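Local coordinates for N-acetylmuramoyl-L-alanine amidase XlyA (PDB 3RDR), which hydrolyses the amide link between N-acetylmuramoyl residues and L-amino acid residues in cell-wall glycopeptides, the zinc-containing catalytic domain of a Bacillus subtilis autolysin being described here, at residues Ile7-Ile12 and Ile68-Pro73; Val31-Asn36 and Ile95-Asn100; Ala41-His46 and Thr62-Glu67; Ile125-Val130 and Ser151-Ile156. One frame throughout, in Å; residues are numbered along the deposited sequence.

In the fold
Three of the four contacts belong to the mixed sheet of this T7 lysozyme-like amidase domain. Contact 1 adds the outermost strand 7-9 to strand 68-70, contact 2 pairs strands 28-33 and 92-97 beside the zinc ion, and contact 3 sets the start of helix 43-50 against strand 61-63, which lies between the other two pairs. Contact 3 therefore touches both: His71 NE2 lies 2.6 Å from Thr62 OG1, and Glu96 O lies 2.7 Å from Val63 N. Contact 4, which brings 125-130 to the C-terminal helix, meets contact 2 through Val31 CG2 and Phe152 CE2, 4.2 Å apart. Only contact 2 holds a zinc ligand, His32, which shares the metal with His133 and Cys141.

Contact 1 (Ile7-Ile12 and Ile68-Pro73); sequences IIQDFI and IYQHLP
A parallel strand pair at the border of the mixed sheet joins Ile7-Gln9 to Ile68-Gln70, with Ile8 N donating to Ile68 O (2.7 Å) and Ile8 O accepting from Gln70 N. The pairing outlasts the strands, since Asp10 N reaches Gln70 O and Ile12 N reaches His71 O. Branched Ile8 suits the strand and gives Tyr69 an apolar cover: its CB sits over the centre of the ring, 3.9 Å from the centroid, while Ile8 CG2 is 3.5 Å from Tyr69 CE2. On the other face of the sheet Gln9 and Gln70 run side by side. Gln9 NE2 gives a straight bond to Gln70 OE1 (3.2 Å), although it stands above the plane of that amide. With CG anti to the backbone N (chi1 -166°) and the chain extended beyond it, Gln70 carries its amide alongside Gln9; its NE2 donates to Leu72 O at 2.6 Å, so both ends of the amide are used. Phe11 CD2 is 3.4 Å from Gln70 O, which lies at the ring edge, and Pro73 CD sits over a face in a CH-pi contact. A water links Asp10 O with His71 ND1. Beyond the pair, Asp10 forms a salt bridge with Lys51 and His71 bonds to Thr62 of the next strand. Helix 43-50 packs on Tyr69 and His71, whereas Trp114 of helix 105-122 meets Ile7 and Ile68 on the opposite face.

Contact 2 (Val31-Asn36 and Ile95-Asn100); sequences VHNTAN and IEICEN. With ZN (zinc ion), chain B.
His32 and Glu96 are paired on neighbouring parallel strands beside the zinc ion, their side chains on the same face of the sheet. His32 CB lies 3.2 Å from Glu96 OE1; CG stands beside the backbone N (chi1 -54°), CD2 comes within 3.3 Å of Ile95 O, and ND1 binds zinc at 2.2 Å. NE2 is hydrogen-bonded to His80, a second-shell residue. An imidazole suits this place because its two nitrogens can serve metal and protein together. Glu96 bends at chi2 (-81°), which brings its carboxylate against His32 CB, its plane 30° from that of the ring, and a water donates both to its OE2 and to Asn33 O. Along the backbone, His32 O is gripped from opposite faces by Ile97 N and Asn33 ND2. Past the strands, Glu99 OE2 accepts from Ala35 N at 2.8 Å, met from above the carboxylate plane, while OE1 forms a salt bridge with Arg143. The strand pair thus fixes the backbone of His32, while His80 and the zinc, also bound by His133 and Cys141, hold its ring; Glu96 OE2, 4.2 Å from His32 ND1 and not bonded to it, may affect the electrostatics near the metal.

Contact 3 (Ala41-His46 and Thr62-Glu67); sequences ADAAAH and TVDDTE
Ala43, in the first turn of helix 43-50, meets Thr62 and Asp64 where strand 61-63 gives way to a turn. This is the close part of the contact: Ala43 CB lies 3.2 Å from Asp64 OD2 and 3.6 Å from Thr62 O, and a methyl is small enough for the helix to come so near. Thr62 CG2 also touches Ala43 CA, at 3.6 Å. His46 crosses Thr62 at about a right angle, and its ND1 donates to Asp42 O at 2.8 Å with that oxygen in the ring plane. The other side is looser and bridged by water. One water accepts from Ala44 N and donates to Asp64 OD2 and Glu67 OE2, and Ala44 CB is 4.5 Å from Glu67 OE2. Asp64 works in two directions: OD2 takes Ala43 N on its anti side (3.0 Å), and OD1 accepts from Thr66 N, an Asx turn, and from Glu67 N, which extends it to an Asx motif. Asp42 is the N-cap, OD2 receiving Ala45 N. Two carboxylates thus gather at a helix start, Asp42 OD1 being 4.4 Å from Asp64 OD2; the helix dipole and the N-H donors probably offset their mutual repulsion.

Contact 4 (Ile125-Val130 and Ser151-Ile156); sequences ISLANV and SFKAGI
A lysine reaching from a C-terminal helix to two backbone carbonyls defines this contact at the periphery of the T7 lysozyme-like fold. Lys153 of helix 149-154 meets the short 3-10 turn at Leu127-Ala128, which leads from helix 105-122 into the outermost strand 130-132. A long aliphatic chain with a charged end fits such a place, because its carbons can cover apolar neighbours while the amine serves the carbonyls. Lys153 CE lies 3.9 Å from Leu127 CG, and the chain bends at chi3 (64°), which sets CE off the extended line. Beside the lysine a small apolar cluster forms: Ile156 CD1 touches Leu127 CD1 at 3.8 Å and meets Val130 CG1 tip to tip at 4.2 Å. Helix 105-122 borders the same cluster, with Met120 against Leu127 and Ile116 against Val130. Ile116 also touches Phe152, placing the C-terminal helix and the 3-10 turn beside one another on that long helix. Lys153 NZ makes a weak bond to Val130 O at 3.3 Å. Its stronger bond is to Leu127 O at 3.0 Å, where NZ and Val130 N approach the oxygen from opposite faces of the carbonyl plane.

Contact 1 (Ile7-Ile12 and Ile68-Pro73)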
loop_
_atom_site.group_PDB
_atom_site.type_symbol
_atom_site.label_atom_id
_atom_site.label_comp_id
_atom_site.label_asym_id
_atom_site.label_seq_id
_atom_site.Cartn_x
_atom_site.Cartn_y
_atom_site.Cartn_z
ATOM N N ILE A 7 13.112 2.182 -4.724
ATOM C CA ILE A 7 11.820 2.870 -4.685
ATOM C C ILE A 7 11.766 3.930 -5.786
ATOM O O ILE A 7 12.562 4.867 -5.784
ATOM C CB ILE A 7 11.573 3.594 -3.330
ATOM C CG1 ILE A 7 11.450 2.585 -2.189
ATOM C CG2 ILE A 7 10.300 4.428 -3.406
ATOM C CD1 ILE A 7 12.767 2.045 -1.705
ATOM N N ILE A 8 10.825 3.783 -6.716
ATOM C CA ILE A 8 10.671 4.739 -7.810
ATOM C C ILE A 8 9.459 5.646 -7.566
ATOM O O ILE A 8 8.334 5.166 -7.423
ATOM C CB ILE A 8 10.475 4.027 -9.176
ATOM C CG1 ILE A 8 11.740 3.257 -9.568
ATOM C CG2 ILE A 8 10.140 5.046 -10.258
ATOM C CD1 ILE A 8 11.952 1.978 -8.789
ATOM N N GLN A 9 9.695 6.956 -7.520
ATOM C CA GLN A 9 8.615 7.911 -7.305
ATOM C C GLN A 9 8.012 8.342 -8.636
ATOM O O GLN A 9 8.721 8.777 -9.546
ATOM C CB GLN A 9 9.125 9.134 -6.540
ATOM C CG GLN A 9 9.703 8.796 -5.175
ATOM C CD GLN A 9 10.086 10.023 -4.376
ATOM O OE1 GLN A 9 10.715 10.946 -4.898
ATOM N NE2 GLN A 9 9.719 10.037 -3.100
ATOM N N ASP A 10 6.696 8.201 -8.743
ATOM C CA ASP A 10 5.970 8.563 -9.951
ATOM C C ASP A 10 4.571 8.950 -9.491
ATOM O O ASP A 10 3.592 8.233 -9.706
ATOM C CB ASP A 10 5.940 7.368 -10.907
ATOM C CG ASP A 10 5.294 7.695 -12.232
ATOM O OD1 ASP A 10 5.391 8.857 -12.675
ATOM O OD2 ASP A 10 4.698 6.780 -12.842
ATOM N N PHE A 11 4.505 10.109 -8.846
ATOM C CA PHE A 11 3.273 10.635 -8.280
ATOM C C PHE A 11 2.104 10.875 -9.215
ATOM O O PHE A 11 2.267 11.173 -10.401
ATOM C CB PHE A 11 3.561 11.940 -7.527
ATOM C CG PHE A 11 4.436 11.770 -6.311
ATOM C CD1 PHE A 11 4.823 12.881 -5.562
ATOM C CD2 PHE A 11 4.886 10.508 -5.922
ATOM C CE1 PHE A 11 5.643 12.739 -4.445
ATOM C CE2 PHE A 11 5.705 10.354 -4.810
ATOM C CZ PHE A 11 6.086 11.471 -4.068
ATOM N N ILE A 12 0.914 10.729 -8.643
ATOM C CA ILE A 12 -0.336 10.972 -9.333
ATOM C C ILE A 12 -0.336 12.496 -9.430
ATOM O O ILE A 12 0.066 13.173 -8.482
ATOM C CB ILE A 12 -1.523 10.507 -8.463
ATOM C CG1 ILE A 12 -1.541 8.976 -8.381
ATOM C CG2 ILE A 12 -2.824 11.054 -9.013
ATOM C CD1 ILE A 12 -2.450 8.429 -7.288
ATOM N N ILE A 68 9.579 -1.112 -6.028
ATOM C CA ILE A 68 8.499 -0.422 -5.336
ATOM C C ILE A 68 8.261 0.931 -5.998
ATOM O O ILE A 68 9.212 1.653 -6.301
ATOM C CB ILE A 68 8.870 -0.172 -3.855
ATOM C CG1 ILE A 68 9.105 -1.500 -3.138
ATOM C CG2 ILE A 68 7.764 0.613 -3.159
ATOM C CD1 ILE A 68 9.703 -1.340 -1.757
ATOM N N TYR A 69 6.995 1.261 -6.233
ATOM C CA TYR A 69 6.624 2.537 -6.828
ATOM C C TYR A 69 5.816 3.325 -5.805
ATOM O O TYR A 69 4.979 2.756 -5.104
ATOM C CB TYR A 69 5.775 2.334 -8.090
ATOM C CG TYR A 69 6.568 2.287 -9.378
ATOM C CD1 TYR A 69 7.362 1.180 -9.698
ATOM C CD2 TYR A 69 6.541 3.358 -10.273
ATOM C CE1 TYR A 69 8.109 1.145 -10.876
ATOM C CE2 TYR A 69 7.284 3.336 -11.455
ATOM C CZ TYR A 69 8.065 2.228 -11.749
ATOM O OH TYR A 69 8.806 2.206 -12.911
ATOM N N GLN A 70 6.077 4.627 -5.714
ATOM C CA GLN A 70 5.355 5.496 -4.784
ATOM C C GLN A 70 4.484 6.427 -5.624
ATOM O O GLN A 70 4.977 7.128 -6.505
ATOM C CB GLN A 70 6.331 6.315 -3.938
ATOM C CG GLN A 70 5.690 6.988 -2.733
ATOM C CD GLN A 70 6.647 7.922 -2.014
ATOM O OE1 GLN A 70 7.854 7.699 -2.007
ATOM N NE2 GLN A 70 6.111 8.962 -1.395
ATOM N N HIS A 71 3.189 6.432 -5.333
ATOM C CA HIS A 71 2.228 7.223 -6.085
ATOM C C HIS A 71 1.801 8.508 -5.389
ATOM O O HIS A 71 1.213 9.391 -6.010
ATOM C CB HIS A 71 0.989 6.367 -6.346
ATOM C CG HIS A 71 1.302 4.943 -6.683
ATOM N ND1 HIS A 71 1.817 4.562 -7.904
ATOM C CD2 HIS A 71 1.196 3.810 -5.948
ATOM C CE1 HIS A 71 2.014 3.255 -7.907
ATOM N NE2 HIS A 71 1.646 2.776 -6.732
ATOM N N LEU A 72 2.100 8.605 -4.100
ATOM C CA LEU A 72 1.708 9.757 -3.300
ATOM C C LEU A 72 2.786 10.107 -2.282
ATOM O O LEU A 72 3.520 9.229 -1.817
ATOM C CB LEU A 72 0.425 9.422 -2.532
ATOM C CG LEU A 72 -1.005 9.807 -2.921
ATOM C CD1 LEU A 72 -1.159 10.085 -4.397
ATOM C CD2 LEU A 72 -1.922 8.686 -2.461
ATOM N N PRO A 73 2.906 11.399 -1.932
ATOM C CA PRO A 73 3.912 11.795 -0.943
ATOM C C PRO A 73 3.365 11.342 0.409
ATOM O O PRO A 73 2.148 11.289 0.593
ATOM C CB PRO A 73 3.959 13.318 -1.086
ATOM C CG PRO A 73 2.561 13.662 -1.509
ATOM C CD PRO A 73 2.270 12.585 -2.537
HETATM O O HOH W 1 1.435 6.504 -9.898
#

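Contact 2 (Val31-Asn36 and Ile95-Asn100)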
loop_
_atom_site.group_PDB
_atom_site.type_symbol
_atom_site.label_atom_id
_atom_site.label_comp_id
_atom_site.label_asym_id
_atom_site.label_seq_id
_atom_site.Cartn_x
_atom_site.Cartn_y
_atom_site.Cartn_z
ATOM N N VAL A 31 -2.049 -2.526 4.959
ATOM C CA VAL A 31 -1.608 -3.468 3.924
ATOM C C VAL A 31 -2.733 -4.034 3.067
ATOM O O VAL A 31 -3.777 -4.430 3.581
ATOM C CB VAL A 31 -0.844 -4.649 4.565
ATOM C CG1 VAL A 31 -0.334 -5.600 3.484
ATOM C CG2 VAL A 31 0.306 -4.116 5.404
ATOM N N HIS A 32 -2.496 -4.076 1.755
ATOM C CA HIS A 32 -3.460 -4.592 0.784
ATOM C C HIS A 32 -2.789 -5.627 -0.127
ATOM O O HIS A 32 -1.568 -5.770 -0.135
ATOM C CB HIS A 32 -3.964 -3.476 -0.149
ATOM C CG HIS A 32 -4.526 -2.274 0.546
ATOM N ND1 HIS A 32 -5.879 -2.041 0.652
ATOM C CD2 HIS A 32 -3.917 -1.195 1.096
ATOM C CE1 HIS A 32 -6.083 -0.872 1.232
ATOM N NE2 HIS A 32 -4.908 -0.337 1.510
ATOM N N ASN A 33 -3.612 -6.323 -0.903
ATOM C CA ASN A 33 -3.162 -7.292 -1.903
ATOM C C ASN A 33 -4.003 -6.877 -3.108
ATOM O O ASN A 33 -5.213 -6.719 -2.981
ATOM C CB ASN A 33 -3.494 -8.736 -1.495
ATOM C CG ASN A 33 -2.449 -9.346 -0.562
ATOM O OD1 ASN A 33 -2.628 -10.456 -0.060
ATOM N ND2 ASN A 33 -1.353 -8.629 -0.333
ATOM N N THR A 34 -3.374 -6.692 -4.265
ATOM C CA THR A 34 -4.087 -6.246 -5.463
ATOM C C THR A 34 -5.192 -7.167 -5.988
ATOM O O THR A 34 -6.119 -6.697 -6.656
ATOM C CB THR A 34 -3.115 -6.004 -6.630
ATOM O OG1 THR A 34 -2.511 -7.247 -7.007
ATOM C CG2 THR A 34 -2.022 -5.014 -6.230
ATOM N N ALA A 35 -5.097 -8.463 -5.691
ATOM C CA ALA A 35 -6.073 -9.443 -6.177
ATOM C C ALA A 35 -6.074 -9.430 -7.712
ATOM O O ALA A 35 -7.095 -9.680 -8.362
ATOM C CB ALA A 35 -7.480 -9.126 -5.638
ATOM N N ASN A 36 -4.910 -9.138 -8.279
ATOM C CA ASN A 36 -4.734 -9.093 -9.724
ATOM C C ASN A 36 -3.604 -10.058 -10.075
ATOM O O ASN A 36 -2.427 -9.698 -10.004
ATOM C CB ASN A 36 -4.359 -7.674 -10.162
ATOM C CG ASN A 36 -4.446 -7.488 -11.664
ATOM O OD1 ASN A 36 -4.376 -8.457 -12.423
ATOM N ND2 ASN A 36 -4.586 -6.238 -12.104
ATOM N N ILE A 95 -0.306 0.456 1.437
ATOM C CA ILE A 95 0.637 -0.352 0.666
ATOM C C ILE A 95 -0.062 -1.503 -0.054
ATOM O O ILE A 95 -0.829 -2.259 0.549
ATOM C CB ILE A 95 1.749 -0.978 1.563
ATOM C CG1 ILE A 95 2.590 0.116 2.227
ATOM C CG2 ILE A 95 2.677 -1.848 0.716
ATOM C CD1 ILE A 95 1.914 0.785 3.388
ATOM N N GLU A 96 0.204 -1.635 -1.349
ATOM C CA GLU A 96 -0.379 -2.720 -2.131
ATOM C C GLU A 96 0.722 -3.705 -2.495
ATOM O O GLU A 96 1.826 -3.300 -2.865
ATOM C CB GLU A 96 -1.028 -2.183 -3.414
ATOM C CG GLU A 96 -2.452 -1.667 -3.239
ATOM C CD GLU A 96 -3.496 -2.782 -3.245
ATOM O OE1 GLU A 96 -3.115 -3.969 -3.153
ATOM O OE2 GLU A 96 -4.704 -2.467 -3.332
ATOM N N ILE A 97 0.424 -4.994 -2.379
ATOM C CA ILE A 97 1.382 -6.037 -2.730
ATOM C C ILE A 97 0.823 -6.757 -3.952
ATOM O O ILE A 97 -0.303 -7.246 -3.930
ATOM C CB ILE A 97 1.578 -7.043 -1.573
ATOM C CG1 ILE A 97 2.116 -6.313 -0.340
ATOM C CG2 ILE A 97 2.575 -8.132 -1.986
ATOM C CD1 ILE A 97 2.334 -7.215 0.867
ATOM N N CYS A 98 1.613 -6.806 -5.021
ATOM C CA CYS A 98 1.189 -7.432 -6.272
ATOM C C CYS A 98 1.115 -8.961 -6.248
ATOM O O CYS A 98 1.779 -9.621 -5.446
ATOM C CB CYS A 98 2.116 -6.987 -7.409
ATOM S SG CYS A 98 2.092 -5.195 -7.756
ATOM N N GLU A 99 0.297 -9.500 -7.149
ATOM C CA GLU A 99 0.097 -10.938 -7.287
ATOM C C GLU A 99 0.301 -11.364 -8.744
ATOM O O GLU A 99 -0.136 -12.448 -9.137
ATOM C CB GLU A 99 -1.329 -11.315 -6.866
ATOM C CG GLU A 99 -1.690 -11.011 -5.412
ATOM C CD GLU A 99 -3.116 -11.421 -5.076
ATOM O OE1 GLU A 99 -3.510 -12.544 -5.450
ATOM O OE2 GLU A 99 -3.843 -10.629 -4.437
ATOM N N ASN A 100 0.946 -10.519 -9.548
ATOM C CA ASN A 100 1.148 -10.842 -10.960
ATOM C C ASN A 100 1.818 -12.200 -11.199
ATOM O O ASN A 100 2.769 -12.570 -10.513
ATOM C CB ASN A 100 1.926 -9.719 -11.664
ATOM C CG ASN A 100 3.231 -9.368 -10.970
ATOM O OD1 ASN A 100 3.256 -9.042 -9.779
ATOM N ND2 ASN A 100 4.327 -9.417 -11.718
HETATM ZN ZN ZN B . -7.525 -3.497 0.287
HETATM O O HOH W 2 -6.606 -4.329 -3.395
HETATM O O HOH W 3 -0.987 -7.576 -9.162
#

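Contact 3 (Ala41-His46 and Thr62-Glu67)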
loop_
_atom_site.group_PDB
_atom_site.type_symbol
_atom_site.label_atom_id
_atom_site.label_comp_id
_atom_site.label_asym_id
_atom_site.label_seq_id
_atom_site.Cartn_x
_atom_site.Cartn_y
_atom_site.Cartn_z
ATOM N N ALA A 41 0.762 -7.408 -14.219
ATOM C CA ALA A 41 0.142 -6.502 -13.252
ATOM C C ALA A 41 1.114 -6.208 -12.110
ATOM O O ALA A 41 0.855 -6.551 -10.952
ATOM C CB ALA A 41 -1.144 -7.117 -12.708
ATOM N N ASP A 42 2.228 -5.560 -12.446
ATOM C CA ASP A 42 3.255 -5.240 -11.466
ATOM C C ASP A 42 3.174 -3.802 -10.952
ATOM O O ASP A 42 2.214 -3.089 -11.240
ATOM C CB ASP A 42 4.640 -5.524 -12.061
ATOM C CG ASP A 42 4.955 -4.654 -13.263
ATOM O OD1 ASP A 42 5.922 -4.972 -13.980
ATOM O OD2 ASP A 42 4.247 -3.650 -13.491
ATOM N N ALA A 43 4.184 -3.386 -10.191
ATOM C CA ALA A 43 4.212 -2.047 -9.600
ATOM C C ALA A 43 4.191 -0.918 -10.626
ATOM O O ALA A 43 3.455 0.050 -10.470
ATOM C CB ALA A 43 5.433 -1.902 -8.682
ATOM N N ALA A 44 5.002 -1.040 -11.669
ATOM C CA ALA A 44 5.045 -0.021 -12.710
ATOM C C ALA A 44 3.685 0.086 -13.397
ATOM O O ALA A 44 3.223 1.187 -13.705
ATOM C CB ALA A 44 6.135 -0.354 -13.738
ATOM N N ALA A 45 3.041 -1.053 -13.635
ATOM C CA ALA A 45 1.733 -1.044 -14.288
ATOM C C ALA A 45 0.706 -0.319 -13.423
ATOM O O ALA A 45 -0.111 0.451 -13.935
ATOM C CB ALA A 45 1.267 -2.477 -14.584
ATOM N N HIS A 46 0.734 -0.561 -12.114
ATOM C CA HIS A 46 -0.201 0.119 -11.228
ATOM C C HIS A 46 0.097 1.619 -11.193
ATOM O O HIS A 46 -0.814 2.431 -11.102
ATOM C CB HIS A 46 -0.146 -0.464 -9.809
ATOM C CG HIS A 46 -0.889 -1.756 -9.660
ATOM N ND1 HIS A 46 -0.397 -2.958 -10.122
ATOM C CD2 HIS A 46 -2.110 -2.025 -9.140
ATOM C CE1 HIS A 46 -1.283 -3.912 -9.894
ATOM N NE2 HIS A 46 -2.331 -3.372 -9.299
ATOM N N THR A 62 3.185 0.595 -4.109
ATOM C CA THR A 62 2.820 -0.669 -4.733
ATOM C C THR A 62 4.135 -1.446 -4.755
ATOM O O THR A 62 5.163 -0.933 -5.207
ATOM C CB THR A 62 2.285 -0.512 -6.160
ATOM O OG1 THR A 62 1.080 0.265 -6.134
ATOM C CG2 THR A 62 1.964 -1.895 -6.748
ATOM N N VAL A 63 4.098 -2.671 -4.247
ATOM C CA VAL A 63 5.285 -3.510 -4.152
ATOM C C VAL A 63 5.187 -4.803 -4.958
ATOM O O VAL A 63 4.207 -5.532 -4.832
ATOM C CB VAL A 63 5.541 -3.916 -2.665
ATOM C CG1 VAL A 63 6.854 -4.695 -2.541
ATOM C CG2 VAL A 63 5.551 -2.686 -1.768
ATOM N N ASP A 64 6.179 -5.080 -5.804
ATOM C CA ASP A 64 6.197 -6.350 -6.530
ATOM C C ASP A 64 7.508 -7.043 -6.164
ATOM O O ASP A 64 8.220 -6.571 -5.272
ATOM C CB ASP A 64 6.034 -6.186 -8.057
ATOM C CG ASP A 64 7.152 -5.401 -8.708
ATOM O OD1 ASP A 64 8.320 -5.575 -8.316
ATOM O OD2 ASP A 64 6.857 -4.624 -9.644
ATOM N N ASP A 65 7.831 -8.154 -6.819
ATOM C CA ASP A 65 9.048 -8.893 -6.480
ATOM C C ASP A 65 10.350 -8.236 -6.914
ATOM O O ASP A 65 11.434 -8.675 -6.525
ATOM C CB ASP A 65 8.974 -10.318 -7.049
ATOM C CG ASP A 65 9.044 -10.363 -8.571
ATOM O OD1 ASP A 65 8.907 -9.311 -9.233
ATOM O OD2 ASP A 65 9.222 -11.475 -9.111
ATOM N N THR A 66 10.247 -7.171 -7.698
ATOM C CA THR A 66 11.433 -6.493 -8.192
ATOM C C THR A 66 11.648 -5.097 -7.619
ATOM O O THR A 66 12.749 -4.760 -7.186
ATOM C CB THR A 66 11.389 -6.386 -9.728
ATOM O OG1 THR A 66 11.204 -7.692 -10.289
ATOM C CG2 THR A 66 12.682 -5.793 -10.264
ATOM N N GLU A 67 10.598 -4.282 -7.613
ATOM C CA GLU A 67 10.731 -2.919 -7.120
ATOM C C GLU A 67 9.491 -2.377 -6.430
ATOM O O GLU A 67 8.490 -3.073 -6.280
ATOM C CB GLU A 67 11.109 -2.004 -8.279
ATOM C CG GLU A 67 10.240 -2.214 -9.499
ATOM C CD GLU A 67 10.792 -1.522 -10.718
ATOM O OE1 GLU A 67 12.019 -1.291 -10.758
ATOM O OE2 GLU A 67 10.004 -1.224 -11.641
HETATM O O HOH W 4 7.400 -2.748 -11.357
#

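Contact 4 (Ile125-Val130 and Ser151-Ile156)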
loop_
_atom_site.group_PDB
_atom_site.type_symbol
_atom_site.label_atom_id
_atom_site.label_comp_id
_atom_site.label_asym_id
_atom_site.label_seq_id
_atom_site.Cartn_x
_atom_site.Cartn_y
_atom_site.Cartn_z
ATOM N N ILE A 125 6.135 4.605 13.841
ATOM C CA ILE A 125 4.893 3.843 13.852
ATOM C C ILE A 125 5.201 2.462 14.418
ATOM O O ILE A 125 6.133 1.795 13.966
ATOM C CB ILE A 125 4.324 3.705 12.421
ATOM C CG1 ILE A 125 3.975 5.093 11.873
ATOM C CG2 ILE A 125 3.099 2.800 12.426
ATOM C CD1 ILE A 125 3.530 5.099 10.431
ATOM N N SER A 126 4.420 2.034 15.406
ATOM C CA SER A 126 4.645 0.743 16.045
ATOM C C SER A 126 4.101 -0.428 15.239
ATOM O O SER A 126 3.225 -0.260 14.391
ATOM C CB SER A 126 4.019 0.726 17.443
ATOM O OG SER A 126 2.607 0.651 17.372
ATOM N N LEU A 127 4.627 -1.616 15.525
ATOM C CA LEU A 127 4.207 -2.831 14.841
ATOM C C LEU A 127 2.717 -3.070 15.038
ATOM O O LEU A 127 2.027 -3.545 14.131
ATOM C CB LEU A 127 4.985 -4.039 15.371
ATOM C CG LEU A 127 4.643 -5.370 14.690
ATOM C CD1 LEU A 127 5.223 -5.386 13.281
ATOM C CD2 LEU A 127 5.195 -6.527 15.506
ATOM N N ALA A 128 2.223 -2.750 16.229
ATOM C CA ALA A 128 0.811 -2.927 16.536
ATOM C C ALA A 128 -0.058 -2.090 15.595
ATOM O O ALA A 128 -1.214 -2.430 15.335
ATOM C CB ALA A 128 0.534 -2.534 17.993
ATOM N N ASN A 129 0.502 -1.001 15.080
ATOM C CA ASN A 129 -0.247 -0.133 14.183
ATOM C C ASN A 129 -0.101 -0.479 12.701
ATOM O O ASN A 129 -0.494 0.296 11.832
ATOM C CB ASN A 129 0.116 1.332 14.453
ATOM C CG ASN A 129 -0.634 1.899 15.655
ATOM O OD1 ASN A 129 -1.019 1.162 16.563
ATOM N ND2 ASN A 129 -0.837 3.209 15.665
ATOM N N VAL A 130 0.483 -1.639 12.417
ATOM C CA VAL A 130 0.601 -2.107 11.040
ATOM C C VAL A 130 -0.635 -2.988 10.930
ATOM O O VAL A 130 -0.693 -4.066 11.523
ATOM C CB VAL A 130 1.871 -2.951 10.812
ATOM C CG1 VAL A 130 1.886 -3.495 9.387
ATOM C CG2 VAL A 130 3.108 -2.095 11.050
ATOM N N SER A 151 1.778 -13.975 11.318
ATOM C CA SER A 151 3.071 -14.491 10.875
ATOM C C SER A 151 3.725 -13.460 9.965
ATOM O O SER A 151 4.925 -13.198 10.067
ATOM C CB SER A 151 2.902 -15.812 10.114
ATOM O OG SER A 151 2.371 -16.824 10.952
ATOM N N PHE A 152 2.932 -12.883 9.067
ATOM C CA PHE A 152 3.432 -11.862 8.149
ATOM C C PHE A 152 4.083 -10.743 8.953
ATOM O O PHE A 152 5.147 -10.239 8.588
ATOM C CB PHE A 152 2.277 -11.288 7.313
ATOM C CG PHE A 152 2.619 -10.008 6.598
ATOM C CD1 PHE A 152 3.507 -10.006 5.528
ATOM C CD2 PHE A 152 2.060 -8.800 7.008
ATOM C CE1 PHE A 152 3.838 -8.816 4.876
ATOM C CE2 PHE A 152 2.384 -7.604 6.364
ATOM C CZ PHE A 152 3.275 -7.613 5.296
ATOM N N LYS A 153 3.439 -10.362 10.050
ATOM C CA LYS A 153 3.958 -9.300 10.905
ATOM C C LYS A 153 5.209 -9.731 11.658
ATOM O O LYS A 153 6.125 -8.930 11.860
ATOM C CB LYS A 153 2.877 -8.833 11.887
ATOM C CG LYS A 153 1.734 -8.082 11.205
ATOM C CD LYS A 153 0.707 -7.553 12.198
ATOM C CE LYS A 153 1.306 -6.517 13.141
ATOM N NZ LYS A 153 0.269 -5.961 14.059
ATOM N N ALA A 154 5.258 -10.996 12.067
ATOM C CA ALA A 154 6.422 -11.505 12.785
ATOM C C ALA A 154 7.626 -11.470 11.855
ATOM O O ALA A 154 8.771 -11.382 12.300
ATOM C CB ALA A 154 6.166 -12.930 13.265
ATOM N N GLY A 155 7.361 -11.527 10.554
ATOM C CA GLY A 155 8.441 -11.501 9.583
ATOM C C GLY A 155 8.982 -10.109 9.319
ATOM O O GLY A 155 10.030 -9.952 8.692
ATOM N N ILE A 156 8.272 -9.093 9.794
ATOM C CA ILE A 156 8.695 -7.711 9.601
ATOM C C ILE A 156 9.937 -7.407 10.429
ATOM O O ILE A 156 10.990 -7.049 9.891
ATOM C CB ILE A 156 7.590 -6.733 10.030
ATOM C CG1 ILE A 156 6.352 -6.932 9.158
ATOM C CG2 ILE A 156 8.094 -5.304 9.937
ATOM C CD1 ILE A 156 5.169 -6.075 9.563
#